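Local coordinates for KLLA0F20702p (Kluyveromyces lactis, PDB 5Y5A), which is the Est1 subunit of yeast telomerase and probably helps bring the enzyme to telomeres by binding the telomere protein Cdc13, at residues T85-H90 and I130-Y134; P220-D225 and Q240-Y245; R260-R265 and M487-P493. All blocks are in the same frame, centred on the assembly; numbering follows the deposited sequence.

Overall arrangement
The three contacts follow one another along a mainly helical chain, the N-terminal two thirds or so of the protein. Contact 1 ties helix 78-105 to helix 113-144 in the Est1 region, its centre about 25 Å from the centre of the chain. Contact 2 pairs helices 218-230 and 235-247 in a region that resembles the Est1 DNA/RNA-binding family; the centres of contacts 1 and 2 are about 17 Å apart, and His131 packs on Tyr223 between them. Contact 3, about 16 Å from contact 2 and 27 Å from contact 1 (centres), joins the next helix, 251-263, to the far-off loop 487-493. It is here that the bound peptide comes within reach, at Arg265, Lys489 and Glu490.

Contact 1. Residues T85-H90 and I130-Y134; sequences TWKHVH and IHKLY
Helices 85-90 and 130-134 run nearly antiparallel, at 156°, with their axes a wide 12.7 Å apart, so the contact is made chiefly by side chains, His90 and Tyr134 above all; CA atoms come nearest at His90 and Ile130. The polar link is a hydrogen bond of 2.7 Å between His90 ND1 and Tyr134 OH, with the two ring planes turned 80° to each other. His90 has CG anti to its carbonyl carbon (chi1 -66°), which sends the imidazole across to the other helix. There Ile130 CG2 sits over one face of the ring as a CH-pi contact, 3.5 Å from its centroid, while the methyl CG2 of Thr85 lies over the opposite face, offset toward the rim. The imidazole is thus clasped between two methyl groups, and its second nitrogen, NE2, bonds to His42 of helix 33-53, which leaves both nitrogens engaged and the ring's rotation probably fixed. Thr85 CG2 also meets Leu133 CD2 tip to tip, at a tight 3.5 Å. Tyr134 OH reaches the edge of the Trp86 indole in its plane, 3.9 Å from CE3, and Trp86 in turn stacks on Tyr194 of helix 179-206. Such antiparallel packing, with further helices on both flanks, is that of an all-alpha helical bundle, consistent with the TPR-like character of the Est1 family.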
loop_
_atom_site.group_PDB
_atom_site.type_symbol
_atom_site.label_atom_id
_atom_site.label_comp_id
_atom_site.label_asym_id
_atom_site.label_seq_id
_atom_site.Cartn_x
_atom_site.Cartn_y
_atom_site.Cartn_z
ATOM N N THR A 85 -16.593 10.360 -15.560
ATOM C CA THR A 85 -17.862 9.782 -15.146
ATOM C C THR A 85 -17.988 9.791 -13.627
ATOM O O THR A 85 -19.013 10.196 -13.074
ATOM C CB THR A 85 -18.019 8.347 -15.663
ATOM O OG1 THR A 85 -18.082 8.363 -17.097
ATOM C CG2 THR A 85 -19.290 7.730 -15.104
ATOM N N TRP A 86 -16.933 9.346 -12.959
ATOM C CA TRP A 86 -16.896 9.373 -11.507
ATOM C C TRP A 86 -17.017 10.794 -10.986
ATOM O O TRP A 86 -17.881 11.091 -10.168
ATOM C CB TRP A 86 -15.606 8.745 -10.986
ATOM C CG TRP A 86 -15.490 8.869 -9.511
ATOM C CD1 TRP A 86 -14.637 9.678 -8.820
ATOM C CD2 TRP A 86 -16.281 8.179 -8.533
ATOM N NE1 TRP A 86 -14.840 9.526 -7.468
ATOM C CE2 TRP A 86 -15.840 8.615 -7.267
ATOM C CE3 TRP A 86 -17.309 7.237 -8.607
ATOM C CZ2 TRP A 86 -16.397 8.133 -6.084
ATOM C CZ3 TRP A 86 -17.860 6.763 -7.431
ATOM C CH2 TRP A 86 -17.404 7.211 -6.187
ATOM N N LYS A 87 -16.154 11.669 -11.494
ATOM C CA LYS A 87 -16.048 13.044 -11.016
ATOM C C LYS A 87 -17.313 13.873 -11.213
ATOM O O LYS A 87 -17.722 14.603 -10.314
ATOM C CB LYS A 87 -14.879 13.743 -11.710
ATOM C CG LYS A 87 -14.600 15.145 -11.209
ATOM C CD LYS A 87 -13.453 15.759 -11.985
ATOM C CE LYS A 87 -13.199 17.193 -11.567
ATOM N NZ LYS A 87 -12.132 17.823 -12.397
ATOM N N HIS A 88 -17.928 13.760 -12.385
ATOM C CA HIS A 88 -19.006 14.666 -12.761
ATOM C C HIS A 88 -20.401 14.065 -12.627
ATOM O O HIS A 88 -21.391 14.792 -12.528
ATOM C CB HIS A 88 -18.797 15.148 -14.194
ATOM C CG HIS A 88 -17.552 15.955 -14.377
ATOM N ND1 HIS A 88 -17.440 17.258 -13.942
ATOM C CD2 HIS A 88 -16.363 15.643 -14.942
ATOM C CE1 HIS A 88 -16.236 17.715 -14.235
ATOM N NE2 HIS A 88 -15.562 16.756 -14.841
ATOM N N VAL A 89 -20.483 12.740 -12.627
ATOM C CA VAL A 89 -21.780 12.078 -12.577
ATOM C C VAL A 89 -21.997 11.332 -11.267
ATOM O O VAL A 89 -22.977 11.568 -10.566
ATOM C CB VAL A 89 -21.949 11.087 -13.739
ATOM C CG1 VAL A 89 -23.317 10.438 -13.679
ATOM C CG2 VAL A 89 -21.736 11.788 -15.067
ATOM N N HIS A 90 -21.123 10.392 -10.968
ATOM C CA HIS A 90 -21.277 9.570 -9.794
ATOM C C HIS A 90 -20.881 10.186 -8.485
ATOM O O HIS A 90 -21.637 10.143 -7.544
ATOM C CB HIS A 90 -20.536 8.268 -9.972
ATOM C CG HIS A 90 -21.105 7.404 -11.038
ATOM N ND1 HIS A 90 -20.462 6.289 -11.510
ATOM C CD2 HIS A 90 -22.258 7.494 -11.731
ATOM C CE1 HIS A 90 -21.195 5.725 -12.447
ATOM N NE2 HIS A 90 -22.290 6.439 -12.601
ATOM N N ILE A 130 -25.469 2.567 -11.543
ATOM C CA ILE A 130 -24.098 3.010 -11.358
ATOM C C ILE A 130 -23.152 1.829 -11.430
ATOM O O ILE A 130 -22.142 1.869 -12.133
ATOM C CB ILE A 130 -23.916 3.724 -10.007
ATOM C CG1 ILE A 130 -24.793 4.976 -9.953
ATOM C CG2 ILE A 130 -22.448 4.075 -9.780
ATOM C CD1 ILE A 130 -24.738 5.694 -8.630
ATOM N N HIS A 131 -23.493 0.774 -10.703
ATOM C CA HIS A 131 -22.672 -0.424 -10.691
ATOM C C HIS A 131 -22.602 -1.047 -12.078
ATOM O O HIS A 131 -21.559 -1.560 -12.482
ATOM C CB HIS A 131 -23.214 -1.441 -9.691
ATOM C CG HIS A 131 -22.365 -2.663 -9.565
ATOM N ND1 HIS A 131 -22.617 -3.821 -10.271
ATOM C CD2 HIS A 131 -21.254 -2.905 -8.831
ATOM C CE1 HIS A 131 -21.702 -4.724 -9.970
ATOM N NE2 HIS A 131 -20.863 -4.195 -9.097
ATOM N N LYS A 132 -23.712 -0.991 -12.806
ATOM C CA LYS A 132 -23.783 -1.594 -14.130
ATOM C C LYS A 132 -22.911 -0.865 -15.137
ATOM O O LYS A 132 -22.307 -1.497 -15.992
ATOM C CB LYS A 132 -25.227 -1.638 -14.635
ATOM C CG LYS A 132 -25.979 -2.885 -14.207
ATOM C CD LYS A 132 -27.406 -2.897 -14.732
ATOM C CE LYS A 132 -28.172 -4.100 -14.193
ATOM N NZ LYS A 132 -29.595 -4.108 -14.628
ATOM N N LEU A 133 -22.843 0.459 -15.039
ATOM C CA LEU A 133 -22.025 1.242 -15.960
ATOM C C LEU A 133 -20.564 0.782 -15.949
ATOM O O LEU A 133 -19.919 0.684 -16.994
ATOM C CB LEU A 133 -22.106 2.724 -15.612
ATOM C CG LEU A 133 -21.362 3.674 -16.551
ATOM C CD1 LEU A 133 -22.017 3.707 -17.915
ATOM C CD2 LEU A 133 -21.334 5.059 -15.963
ATOM N N TYR A 134 -20.051 0.475 -14.765
ATOM C CA TYR A 134 -18.657 0.071 -14.634
ATOM C C TYR A 134 -18.437 -1.400 -14.952
ATOM O O TYR A 134 -17.467 -1.755 -15.621
ATOM C CB TYR A 134 -18.153 0.376 -13.228
ATOM C CG TYR A 134 -18.075 1.854 -12.950
ATOM C CD1 TYR A 134 -17.261 2.681 -13.719
ATOM C CD2 TYR A 134 -18.812 2.425 -11.923
ATOM C CE1 TYR A 134 -17.188 4.035 -13.474
ATOM C CE2 TYR A 134 -18.743 3.781 -11.669
ATOM C CZ TYR A 134 -17.933 4.579 -12.447
ATOM O OH TYR A 134 -17.861 5.926 -12.196
#

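Contact 2. Residues P220-D225 and Q240-Y245; sequences PLRYLD and QRGICY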
loop_
_atom_site.group_PDB
_atom_site.type_symbol
_atom_site.label_atom_id
_atom_site.label_comp_id
_atom_site.label_asym_id
_atom_site.label_seq_id
_atom_site.Cartn_x
_atom_site.Cartn_y
_atom_site.Cartn_z
ATOM N N PRO A 220 -16.086 -4.102 -1.014
ATOM C CA PRO A 220 -15.300 -3.119 -1.768
ATOM C C PRO A 220 -13.800 -3.408 -1.712
ATOM O O PRO A 220 -13.094 -3.130 -2.682
ATOM C CB PRO A 220 -15.635 -1.790 -1.081
ATOM C CG PRO A 220 -16.212 -2.161 0.249
ATOM C CD PRO A 220 -16.898 -3.468 0.038
ATOM N N LEU A 221 -13.327 -3.977 -0.605
ATOM C CA LEU A 221 -11.914 -4.301 -0.468
ATOM C C LEU A 221 -11.484 -5.344 -1.488
ATOM O O LEU A 221 -10.359 -5.307 -1.963
ATOM C CB LEU A 221 -11.601 -4.787 0.943
ATOM C CG LEU A 221 -11.528 -3.682 1.999
ATOM C CD1 LEU A 221 -11.378 -4.270 3.388
ATOM C CD2 LEU A 221 -10.383 -2.748 1.700
ATOM N N ARG A 222 -12.375 -6.265 -1.841
ATOM C CA ARG A 222 -12.028 -7.271 -2.845
ATOM C C ARG A 222 -11.825 -6.638 -4.221
ATOM O O ARG A 222 -10.867 -6.968 -4.923
ATOM C CB ARG A 222 -13.093 -8.362 -2.938
ATOM C CG ARG A 222 -12.677 -9.517 -3.845
ATOM C CD ARG A 222 -13.827 -10.472 -4.151
ATOM N NE ARG A 222 -14.744 -9.927 -5.149
ATOM C CZ ARG A 222 -15.376 -10.661 -6.058
ATOM N NH1 ARG A 222 -15.188 -11.973 -6.098
ATOM N NH2 ARG A 222 -16.193 -10.082 -6.929
ATOM N N TYR A 223 -12.723 -5.731 -4.602
ATOM C CA TYR A 223 -12.602 -5.031 -5.878
ATOM C C TYR A 223 -11.342 -4.171 -5.918
ATOM O O TYR A 223 -10.633 -4.141 -6.916
ATOM C CB TYR A 223 -13.835 -4.165 -6.144
ATOM C CG TYR A 223 -15.053 -4.959 -6.583
ATOM C CD1 TYR A 223 -15.111 -5.535 -7.846
ATOM C CD2 TYR A 223 -16.138 -5.125 -5.737
ATOM C CE1 TYR A 223 -16.215 -6.259 -8.255
ATOM C CE2 TYR A 223 -17.250 -5.848 -6.136
ATOM C CZ TYR A 223 -17.283 -6.414 -7.397
ATOM O OH TYR A 223 -18.388 -7.134 -7.797
ATOM N N LEU A 224 -11.071 -3.478 -4.819
ATOM C CA LEU A 224 -9.888 -2.643 -4.714
ATOM C C LEU A 224 -8.618 -3.496 -4.771
ATOM O O LEU A 224 -7.628 -3.114 -5.395
ATOM C CB LEU A 224 -9.935 -1.822 -3.425
ATOM C CG LEU A 224 -11.033 -0.760 -3.333
ATOM C CD1 LEU A 224 -11.016 -0.077 -1.971
ATOM C CD2 LEU A 224 -10.869 0.262 -4.444
ATOM N N ASP A 225 -8.655 -4.660 -4.127
ATOM C CA ASP A 225 -7.522 -5.577 -4.163
ATOM C C ASP A 225 -7.207 -5.982 -5.594
ATOM O O ASP A 225 -6.047 -6.008 -6.002
ATOM C CB ASP A 225 -7.798 -6.818 -3.315
ATOM C CG ASP A 225 -7.576 -6.572 -1.837
ATOM O OD1 ASP A 225 -7.561 -5.391 -1.424
ATOM O OD2 ASP A 225 -7.419 -7.560 -1.090
ATOM N N GLN A 240 -8.299 4.605 -1.353
ATOM C CA GLN A 240 -9.681 4.223 -1.104
ATOM C C GLN A 240 -9.748 3.070 -0.110
ATOM O O GLN A 240 -10.663 2.999 0.710
ATOM C CB GLN A 240 -10.377 3.861 -2.412
ATOM C CG GLN A 240 -10.549 5.045 -3.353
ATOM C CD GLN A 240 -11.403 6.160 -2.754
ATOM O OE1 GLN A 240 -12.364 5.908 -2.021
ATOM N NE2 GLN A 240 -11.051 7.402 -3.071
ATOM N N ARG A 241 -8.757 2.186 -0.163
ATOM C CA ARG A 241 -8.653 1.116 0.821
ATOM C C ARG A 241 -8.482 1.688 2.224
ATOM O O ARG A 241 -9.105 1.230 3.183
ATOM C CB ARG A 241 -7.481 0.198 0.497
ATOM C CG ARG A 241 -7.896 -1.133 -0.064
ATOM C CD ARG A 241 -6.886 -2.186 0.294
ATOM N NE ARG A 241 -5.604 -1.867 -0.307
ATOM C CZ ARG A 241 -5.290 -2.157 -1.563
ATOM N NH1 ARG A 241 -4.096 -1.830 -2.037
ATOM N NH2 ARG A 241 -6.170 -2.776 -2.342
ATOM N N GLY A 242 -7.617 2.689 2.331
ATOM C CA GLY A 242 -7.374 3.348 3.600
ATOM C C GLY A 242 -8.623 4.016 4.123
ATOM O O GLY A 242 -8.849 4.075 5.330
ATOM N N ILE A 243 -9.443 4.530 3.211
ATOM C CA ILE A 243 -10.677 5.178 3.617
ATOM C C ILE A 243 -11.604 4.140 4.238
ATOM O O ILE A 243 -12.233 4.409 5.261
ATOM C CB ILE A 243 -11.363 5.909 2.448
ATOM C CG1 ILE A 243 -10.500 7.095 2.008
ATOM C CG2 ILE A 243 -12.725 6.435 2.872
ATOM C CD1 ILE A 243 -11.022 7.828 0.799
ATOM N N CYS A 244 -11.663 2.947 3.651
ATOM C CA CYS A 244 -12.415 1.860 4.275
ATOM C C CYS A 244 -11.915 1.608 5.701
ATOM O O CYS A 244 -12.713 1.463 6.610
ATOM C CB CYS A 244 -12.313 0.569 3.453
ATOM S SG CYS A 244 -13.044 0.620 1.800
ATOM N N TYR A 245 -10.599 1.579 5.903
ATOM C CA TYR A 245 -10.068 1.251 7.224
ATOM C C TYR A 245 -10.327 2.350 8.256
ATOM O O TYR A 245 -10.375 2.073 9.457
ATOM C CB TYR A 245 -8.564 0.938 7.144
ATOM C CG TYR A 245 -8.268 -0.366 6.428
ATOM C CD1 TYR A 245 -8.822 -1.567 6.867
ATOM C CD2 TYR A 245 -7.446 -0.395 5.314
ATOM C CE1 TYR A 245 -8.559 -2.761 6.206
ATOM C CE2 TYR A 245 -7.173 -1.575 4.648
ATOM C CZ TYR A 245 -7.730 -2.755 5.092
ATOM O OH TYR A 245 -7.444 -3.922 4.417
#
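Helices 220-225 and 240-245 pack antiparallel, their directions 159° apart and their axes 10.2 Å from each other at closest approach; the CA atoms of Leu221 and Arg241 are nearest, at 6.5 Å. The side chain of Arg241 is the main bridge. Its methylene part lies against two leucines: Leu221 CD2 is 3.5 Å from Arg241 CG, and Leu224, sliding past in the opposite direction, brings CD1 to 3.8 Å from the same carbon. A bend at chi3 (-63°) then turns the guanidinium back toward the end of 220-225, where NH2 makes a salt bridge of 3.1 Å with Asp225 OD1. Only NH2 makes the bridge, and the carboxylate and guanidinium planes stand 74° apart, unlike a flat, two-pronged pairing. Other partners hold the guanidinium as well: NE bonds to Gln257 of helix 251-263, NH1 to Ser228, and Phe238 makes a cation-pi contact with it. The buried charge is therefore shared among several groups, and Asp225 probably offsets part of it. On the apolar flank, Leu224 CD1 rests on Gln240 CB at 4.0 Å and on the sulfur of Cys244, which Pro220 CG also approaches; Pro220 and Gln240 both touch helix 179-206. Leu221 spreads its two methyls, CD2 to Cys244 CB and CD1 to the Tyr245 ring, whose OH it meets at 4.1 Å. Two antiparallel helices joined by a short turn, with the next helix, 251-263, packed on the second of them, form a helical hairpin, consistent with the TPR-like character of this family.

Contact 3. Residues R260-R265 and M487-P493; sequences RSSLSR and MLKEFGP
Two backbone hydrogen bonds knit 260-265 to the loop 487-493: Gly492 N gives to Leu263 O at 2.8 Å, and Arg265 N gives a weak bond to Glu490 O. They frame a single beta bridge between Ser264 and Phe491. Among the charged groups, Arg265 grips Glu490 side-on, NE to OE1 at 2.6 Å and NH2 to OE2 at 2.8 Å, both oxygens in the guanidinium plane. Arg265 NH1 bonds to the backbone of the bound peptide, so the salt bridge probably steadies part of its binding surface. The loop enters through a type II beta turn, Leu488 to Phe491; its junction with the helix links parts of the helical DNA/RNA-binding-type region over 200 residues apart. Bends at chi2 (-64°) and chi3 (-51°) fold Arg260 so that NH1 and NH2 both reach Met487 O, at 2.9 and 3.0 Å; NH1 also bonds to Tyr256, and a water joins NH2 to Lys489 O. A leucine in place of Arg260 would probably leave Met487 O without these donors and the water without its link to the helix. In packing, Arg260 NE comes within 3.5 Å of Phe491 CD1, the planes 68° apart, and Leu263 CD1 touches Pro493 CG at 3.9 Å and Phe491 CE1 at 4.2 Å.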
loop_
_atom_site.group_PDB
_atom_site.type_symbol
_atom_site.label_atom_id
_atom_site.label_comp_id
_atom_site.label_asym_id
_atom_site.label_seq_id
_atom_site.Cartn_x
_atom_site.Cartn_y
_atom_site.Cartn_z
ATOM N N ARG A 260 1.202 4.233 1.189
ATOM C CA ARG A 260 1.328 3.540 -0.094
ATOM C C ARG A 260 0.753 4.379 -1.247
ATOM O O ARG A 260 1.215 4.290 -2.384
ATOM C CB ARG A 260 0.627 2.178 -0.050
ATOM C CG ARG A 260 1.248 1.143 0.906
ATOM C CD ARG A 260 2.668 0.748 0.492
ATOM N NE ARG A 260 2.756 0.348 -0.909
ATOM C CZ ARG A 260 2.602 -0.899 -1.349
ATOM N NH1 ARG A 260 2.343 -1.883 -0.495
ATOM N NH2 ARG A 260 2.710 -1.166 -2.649
ATOM N N SER A 261 -0.258 5.189 -0.944
ATOM C CA SER A 261 -0.968 5.929 -1.975
ATOM C C SER A 261 -0.179 7.168 -2.366
ATOM O O SER A 261 -0.363 7.711 -3.448
ATOM C CB SER A 261 -2.367 6.327 -1.497
ATOM O OG SER A 261 -2.309 7.521 -0.738
ATOM N N SER A 262 0.695 7.605 -1.465
ATOM C CA SER A 262 1.489 8.803 -1.679
ATOM C C SER A 262 2.805 8.491 -2.354
ATOM O O SER A 262 3.430 9.377 -2.906
ATOM C CB SER A 262 1.780 9.510 -0.354
ATOM O OG SER A 262 0.597 9.760 0.368
ATOM N N LEU A 263 3.230 7.232 -2.281
ATOM C CA LEU A 263 4.575 6.841 -2.706
ATOM C C LEU A 263 4.594 5.808 -3.841
ATOM O O LEU A 263 5.656 5.293 -4.197
ATOM C CB LEU A 263 5.351 6.284 -1.512
ATOM C CG LEU A 263 5.535 7.207 -0.308
ATOM C CD1 LEU A 263 6.243 6.446 0.788
ATOM C CD2 LEU A 263 6.344 8.414 -0.720
ATOM N N SER A 264 3.433 5.485 -4.399
ATOM C CA SER A 264 3.402 4.573 -5.532
ATOM C C SER A 264 3.878 5.338 -6.761
ATOM O O SER A 264 3.922 6.566 -6.743
ATOM C CB SER A 264 1.999 3.988 -5.738
ATOM O OG SER A 264 1.074 4.971 -6.170
ATOM N N ARG A 265 4.226 4.622 -7.826
ATOM C CA ARG A 265 4.808 5.264 -8.999
ATOM C C ARG A 265 3.871 6.316 -9.609
ATOM O O ARG A 265 4.334 7.324 -10.158
ATOM C CB ARG A 265 5.200 4.214 -10.053
ATOM C CG ARG A 265 6.002 4.810 -11.232
ATOM C CD ARG A 265 6.809 3.745 -11.979
ATOM N NE ARG A 265 5.954 2.671 -12.473
ATOM C CZ ARG A 265 5.390 2.665 -13.671
ATOM N NH1 ARG A 265 5.611 3.671 -14.512
ATOM N NH2 ARG A 265 4.616 1.649 -14.036
ATOM N N MET A 487 3.690 -7.544 -2.827
ATOM C CA MET A 487 3.118 -6.499 -1.981
ATOM C C MET A 487 3.692 -5.123 -2.296
ATOM O O MET A 487 2.979 -4.125 -2.239
ATOM C CB MET A 487 3.336 -6.833 -0.501
ATOM C CG MET A 487 2.604 -8.103 -0.075
ATOM S SD MET A 487 3.141 -8.767 1.514
ATOM C CE MET A 487 2.459 -7.534 2.620
ATOM N N LEU A 488 4.971 -5.079 -2.655
ATOM C CA LEU A 488 5.675 -3.810 -2.822
ATOM C C LEU A 488 5.882 -3.359 -4.279
ATOM O O LEU A 488 6.673 -2.437 -4.542
ATOM C CB LEU A 488 7.032 -3.900 -2.118
ATOM C CG LEU A 488 6.941 -4.034 -0.592
ATOM C CD1 LEU A 488 8.325 -3.994 0.044
ATOM C CD2 LEU A 488 6.080 -2.926 -0.035
ATOM N N LYS A 489 5.198 -3.999 -5.227
ATOM C CA LYS A 489 5.321 -3.587 -6.628
ATOM C C LYS A 489 4.939 -2.113 -6.764
ATOM O O LYS A 489 3.917 -1.697 -6.233
ATOM C CB LYS A 489 4.448 -4.459 -7.535
ATOM C CG LYS A 489 4.918 -5.896 -7.614
ATOM C CD LYS A 489 3.885 -6.817 -8.236
ATOM C CE LYS A 489 3.857 -6.687 -9.747
ATOM N NZ LYS A 489 3.119 -7.830 -10.362
ATOM N N GLU A 490 5.796 -1.341 -7.434
ATOM C CA GLU A 490 5.620 0.104 -7.675
ATOM C C GLU A 490 5.738 0.985 -6.427
ATOM O O GLU A 490 5.403 2.174 -6.468
ATOM C CB GLU A 490 4.278 0.376 -8.356
ATOM C CG GLU A 490 4.064 -0.433 -9.621
ATOM C CD GLU A 490 4.825 0.098 -10.834
ATOM O OE1 GLU A 490 5.875 0.769 -10.680
ATOM O OE2 GLU A 490 4.358 -0.163 -11.963
ATOM N N PHE A 491 6.215 0.401 -5.329
ATOM C CA PHE A 491 6.541 1.152 -4.116
ATOM C C PHE A 491 7.802 1.981 -4.346
ATOM O O PHE A 491 8.875 1.424 -4.562
ATOM C CB PHE A 491 6.741 0.189 -2.945
ATOM C CG PHE A 491 6.870 0.846 -1.596
ATOM C CD1 PHE A 491 5.919 1.754 -1.148
ATOM C CD2 PHE A 491 7.910 0.491 -0.742
ATOM C CE1 PHE A 491 6.020 2.327 0.117
ATOM C CE2 PHE A 491 8.014 1.055 0.521
ATOM C CZ PHE A 491 7.061 1.978 0.950
ATOM N N GLY A 492 7.671 3.303 -4.302
ATOM C CA GLY A 492 8.786 4.196 -4.595
ATOM C C GLY A 492 10.066 4.034 -3.781
ATOM O O GLY A 492 11.154 4.040 -4.345
ATOM N N PRO A 493 9.957 3.897 -2.448
ATOM C CA PRO A 493 11.205 3.834 -1.669
ATOM C C PRO A 493 12.129 2.651 -1.991
ATOM O O PRO A 493 13.319 2.738 -1.720
ATOM C CB PRO A 493 10.697 3.742 -0.232
ATOM C CG PRO A 493 9.410 4.502 -0.271
ATOM C CD PRO A 493 8.788 4.108 -1.581
HETATM O O HOH W 1 2.434 0.436 -5.024
#